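Local coordinates for protein endoglycosidase (Bacteroides thetaiotaomicron, PDB 6Q64) that probably hydrolyses glycosidic bonds of complex N-glycans, as a glycoside hydrolase family 18 enzyme of a gut bacterium, at residues A255-S260 against G293-Y298. The protein carries 1 engineered substitution. Sequence-based numbering, arbitrary orientation.
Sequences AYWESS and GGITYY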
ATOM      1  N   ALA A 255      -1.379 -11.618  -3.935  1.00 69.20           N
ATOM      2  CA  ALA A 255      -1.036 -13.066  -3.923  1.00 71.75           C
ATOM      3  C   ALA A 255      -2.056 -13.856  -3.094  1.00 72.61           C
ATOM      4  O   ALA A 255      -1.644 -14.710  -2.276  1.00 72.77           O
ATOM      5  CB  ALA A 255       0.363 -13.274  -3.379  1.00 70.74           C
ATOM      6  N   TYR A 256      -3.342 -13.616  -3.320  1.00 73.30           N
ATOM      7  CA  TYR A 256      -4.425 -14.173  -2.468  1.00 74.33           C
ATOM      8  C   TYR A 256      -4.476 -15.715  -2.604  1.00 77.25           C
ATOM      9  O   TYR A 256      -4.362 -16.412  -1.563  1.00 80.34           O
ATOM     10  CB  TYR A 256      -5.767 -13.516  -2.808  1.00 72.16           C
ATOM     11  CG  TYR A 256      -5.881 -12.004  -2.720  1.00 67.69           C
ATOM     12  CD1 TYR A 256      -5.065 -11.209  -1.928  1.00 63.15           C
ATOM     13  CD2 TYR A 256      -6.910 -11.373  -3.400  1.00 68.85           C
ATOM     14  CE1 TYR A 256      -5.263  -9.832  -1.840  1.00 64.93           C
ATOM     15  CE2 TYR A 256      -7.118 -10.004  -3.329  1.00 69.39           C
ATOM     16  CZ  TYR A 256      -6.304  -9.222  -2.532  1.00 69.85           C
ATOM     17  OH  TYR A 256      -6.556  -7.867  -2.530  1.00 74.69           O
ATOM     18  N   TRP A 257      -4.622 -16.263  -3.823  1.00 80.13           N
ATOM     19  CA  TRP A 257      -5.003 -17.694  -4.016  1.00 81.44           C
ATOM     20  C   TRP A 257      -3.816 -18.560  -4.457  1.00 78.50           C
ATOM     21  O   TRP A 257      -4.036 -19.737  -4.791  1.00 86.53           O
ATOM     22  CB  TRP A 257      -6.180 -17.819  -4.991  1.00 87.82           C
ATOM     23  CG  TRP A 257      -7.164 -16.712  -4.808  1.00 90.27           C
ATOM     24  CD1 TRP A 257      -7.542 -15.754  -5.704  1.00 91.54           C
ATOM     25  CD2 TRP A 257      -7.836 -16.402  -3.581  1.00 95.01           C
ATOM     26  NE1 TRP A 257      -8.413 -14.871  -5.127  1.00 93.71           N
ATOM     27  CE2 TRP A 257      -8.627 -15.254  -3.826  1.00 98.33           C
ATOM     28  CE3 TRP A 257      -7.855 -17.001  -2.316  1.00 90.28           C
ATOM     29  CZ2 TRP A 257      -9.448 -14.706  -2.844  1.00 93.31           C
ATOM     30  CZ3 TRP A 257      -8.636 -16.434  -1.342  1.00 91.16           C
ATOM     31  CH2 TRP A 257      -9.428 -15.315  -1.611  1.00 92.66           C
ATOM     32  N   GLU A 258      -2.601 -18.039  -4.391  1.00 71.87           N
ATOM     33  CA  GLU A 258      -1.385 -18.826  -4.656  1.00 69.79           C
ATOM     34  C   GLU A 258      -1.217 -19.894  -3.584  1.00 65.51           C
ATOM     35  O   GLU A 258      -1.171 -19.539  -2.446  1.00 69.49           O
ATOM     36  CB  GLU A 258      -0.176 -17.897  -4.714  1.00 73.58           C
ATOM     37  CG  GLU A 258       0.056 -17.289  -6.091  1.00 72.49           C
ATOM     38  CD  GLU A 258      -0.891 -16.183  -6.517  1.00 76.28           C
ATOM     39  OE1 GLU A 258      -0.958 -15.940  -7.724  1.00 80.41           O
ATOM     40  OE2 GLU A 258      -1.549 -15.555  -5.649  1.00 85.16           O
ATOM     41  N   SER A 259      -1.015 -21.153  -3.935  1.00 66.90           N
ATOM     42  CA  SER A 259      -1.018 -22.264  -2.957  1.00 70.25           C
ATOM     43  C   SER A 259       0.385 -22.812  -2.673  1.00 71.11           C
ATOM     44  O   SER A 259       0.444 -23.847  -1.956  1.00 78.96           O
ATOM     45  CB  SER A 259      -1.990 -23.337  -3.413  1.00 76.05           C
ATOM     46  OG  SER A 259      -1.368 -24.416  -4.098  1.00 81.43           O
ATOM     47  N   SER A 260       1.457 -22.182  -3.203  1.00 74.33           N
ATOM     48  CA  SER A 260       2.885 -22.652  -3.152  1.00 70.73           C
ATOM     49  C   SER A 260       3.872 -21.485  -3.232  1.00 65.84           C
ATOM     50  O   SER A 260       3.585 -20.497  -3.927  1.00 63.33           O
ATOM     51  CB  SER A 260       3.203 -23.627  -4.248  1.00 74.52           C
ATOM     52  OG  SER A 260       3.353 -22.962  -5.498  1.00 74.68           O
ATOM     53  N   GLY A 293      -4.924 -16.750   8.719  1.00 76.20           N
ATOM     54  CA  GLY A 293      -3.686 -16.202   8.120  1.00 80.25           C
ATOM     55  C   GLY A 293      -3.565 -16.601   6.658  1.00 76.64           C
ATOM     56  O   GLY A 293      -2.618 -17.324   6.297  1.00 82.18           O
ATOM     57  N   GLY A 294      -4.578 -16.221   5.889  1.00 79.43           N
ATOM     58  CA  GLY A 294      -4.847 -16.633   4.502  1.00 82.15           C
ATOM     59  C   GLY A 294      -5.269 -18.084   4.411  1.00 81.02           C
ATOM     60  O   GLY A 294      -5.747 -18.596   5.414  1.00 80.17           O
ATOM     61  N   ILE A 295      -5.027 -18.714   3.260  1.00 78.87           N
ATOM     62  CA  ILE A 295      -5.630 -20.013   2.855  1.00 82.30           C
ATOM     63  C   ILE A 295      -5.121 -21.120   3.781  1.00 80.68           C
ATOM     64  O   ILE A 295      -4.045 -20.965   4.389  1.00 78.46           O
ATOM     65  CB  ILE A 295      -5.321 -20.297   1.374  1.00 85.50           C
ATOM     66  CG1 ILE A 295      -3.817 -20.391   1.089  1.00 87.10           C
ATOM     67  CG2 ILE A 295      -5.976 -19.258   0.482  1.00 85.18           C
ATOM     68  CD1 ILE A 295      -3.461 -21.461   0.077  1.00 89.87           C
ATOM     69  N   THR A 296      -5.858 -22.217   3.854  1.00 82.70           N
ATOM     70  CA  THR A 296      -5.613 -23.277   4.857  1.00 90.74           C
ATOM     71  C   THR A 296      -4.789 -24.407   4.246  1.00 96.04           C
ATOM     72  O   THR A 296      -4.257 -25.225   5.029  1.00103.36           O
ATOM     73  CB  THR A 296      -6.965 -23.761   5.373  1.00 90.24           C
ATOM     74  OG1 THR A 296      -7.602 -24.271   4.209  1.00 89.67           O
ATOM     75  CG2 THR A 296      -7.784 -22.645   5.976  1.00 87.47           C
ATOM     76  N   TYR A 297      -4.721 -24.420   2.909  1.00 95.67           N
ATOM     77  CA  TYR A 297      -4.113 -25.470   2.051  1.00 93.53           C
ATOM     78  C   TYR A 297      -2.871 -24.939   1.329  1.00 89.05           C
ATOM     79  O   TYR A 297      -2.615 -25.344   0.210  1.00 93.58           O
ATOM     80  CB  TYR A 297      -5.126 -25.936   1.006  1.00 95.32           C
ATOM     81  CG  TYR A 297      -5.653 -24.854   0.098  1.00 93.43           C
ATOM     82  CD1 TYR A 297      -6.656 -23.999   0.516  1.00 94.46           C
ATOM     83  CD2 TYR A 297      -5.182 -24.702  -1.193  1.00 90.50           C
ATOM     84  CE1 TYR A 297      -7.169 -23.013  -0.312  1.00 94.06           C
ATOM     85  CE2 TYR A 297      -5.682 -23.722  -2.036  1.00 92.02           C
ATOM     86  CZ  TYR A 297      -6.679 -22.867  -1.595  1.00 92.03           C
ATOM     87  OH  TYR A 297      -7.186 -21.895  -2.414  1.00 89.23           O
ATOM     88  N   TYR A 298      -2.120 -24.038   1.946  1.00 87.95           N
ATOM     89  CA  TYR A 298      -0.838 -23.524   1.406  1.00 84.26           C
ATOM     90  C   TYR A 298       0.266 -24.516   1.746  1.00 86.89           C
ATOM     91  O   TYR A 298       0.137 -25.230   2.777  1.00 85.02           O
ATOM     92  CB  TYR A 298      -0.464 -22.169   1.997  1.00 82.48           C
ATOM     93  CG  TYR A 298       0.662 -21.422   1.327  1.00 82.67           C
ATOM     94  CD1 TYR A 298       0.432 -20.645   0.199  1.00 84.43           C
ATOM     95  CD2 TYR A 298       1.947 -21.432   1.855  1.00 80.90           C
ATOM     96  CE1 TYR A 298       1.453 -19.919  -0.402  1.00 81.41           C
ATOM     97  CE2 TYR A 298       2.977 -20.711   1.271  1.00 76.50           C
ATOM     98  CZ  TYR A 298       2.728 -19.953   0.134  1.00 77.64           C
ATOM     99  OH  TYR A 298       3.705 -19.196  -0.443  1.00 68.86           O
TER
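Ile295 and Tyr298 meet the Glu258-Ser260 backbone where two loops of the family 18 TIM barrel come together. Segment 255-260 follows strand 251-254 and leads into helix 261-268, with Ser260 at its N-cap position. Segment 293-298 belongs to the loop after helix 286-289.

The apolar contacts centre on Ile295. Its CG2, anti to the carbonyl carbon, reaches the edge of the Trp257 indole at CE3 (4.1 Å). The same methyl lies 3.9 Å from Tyr256 O. Its other arm ends in CD1, which meets Ser259 CA at 4.0 Å. Within its own loop, CD1 also sits over the centre of the Tyr297 ring, 3.7 Å above the plane. That ring meets Ser259 obliquely, CE2 to CB at 4.0 Å.

Polar links tie the two segments to helices 261-268 and 311-317. Tyr298 OH hydrogen-bonds Asp315 OD2 of helix 311-317, while Glu258 OE1 forms a salt bridge with Lys267 of helix 261-268. Gln312 NE2 binds Tyr256 O. A backbone hydrogen bond joins Ser259 to Thr299, just beyond the second segment.

Aromatic-to-backbone contacts belong to Tyr298. Its CG is anti to the backbone N (chi1 -168°), and its ring lies against the Glu258-Ser260 backbone. Ser260 CA lies over one face. An alanine here would probably leave a gap beside this backbone and Asp315 without its hydroxyl partner. Glu258 O lies in the plane of the Tyr298 ring, at its edge, 3.3 Å from CD1.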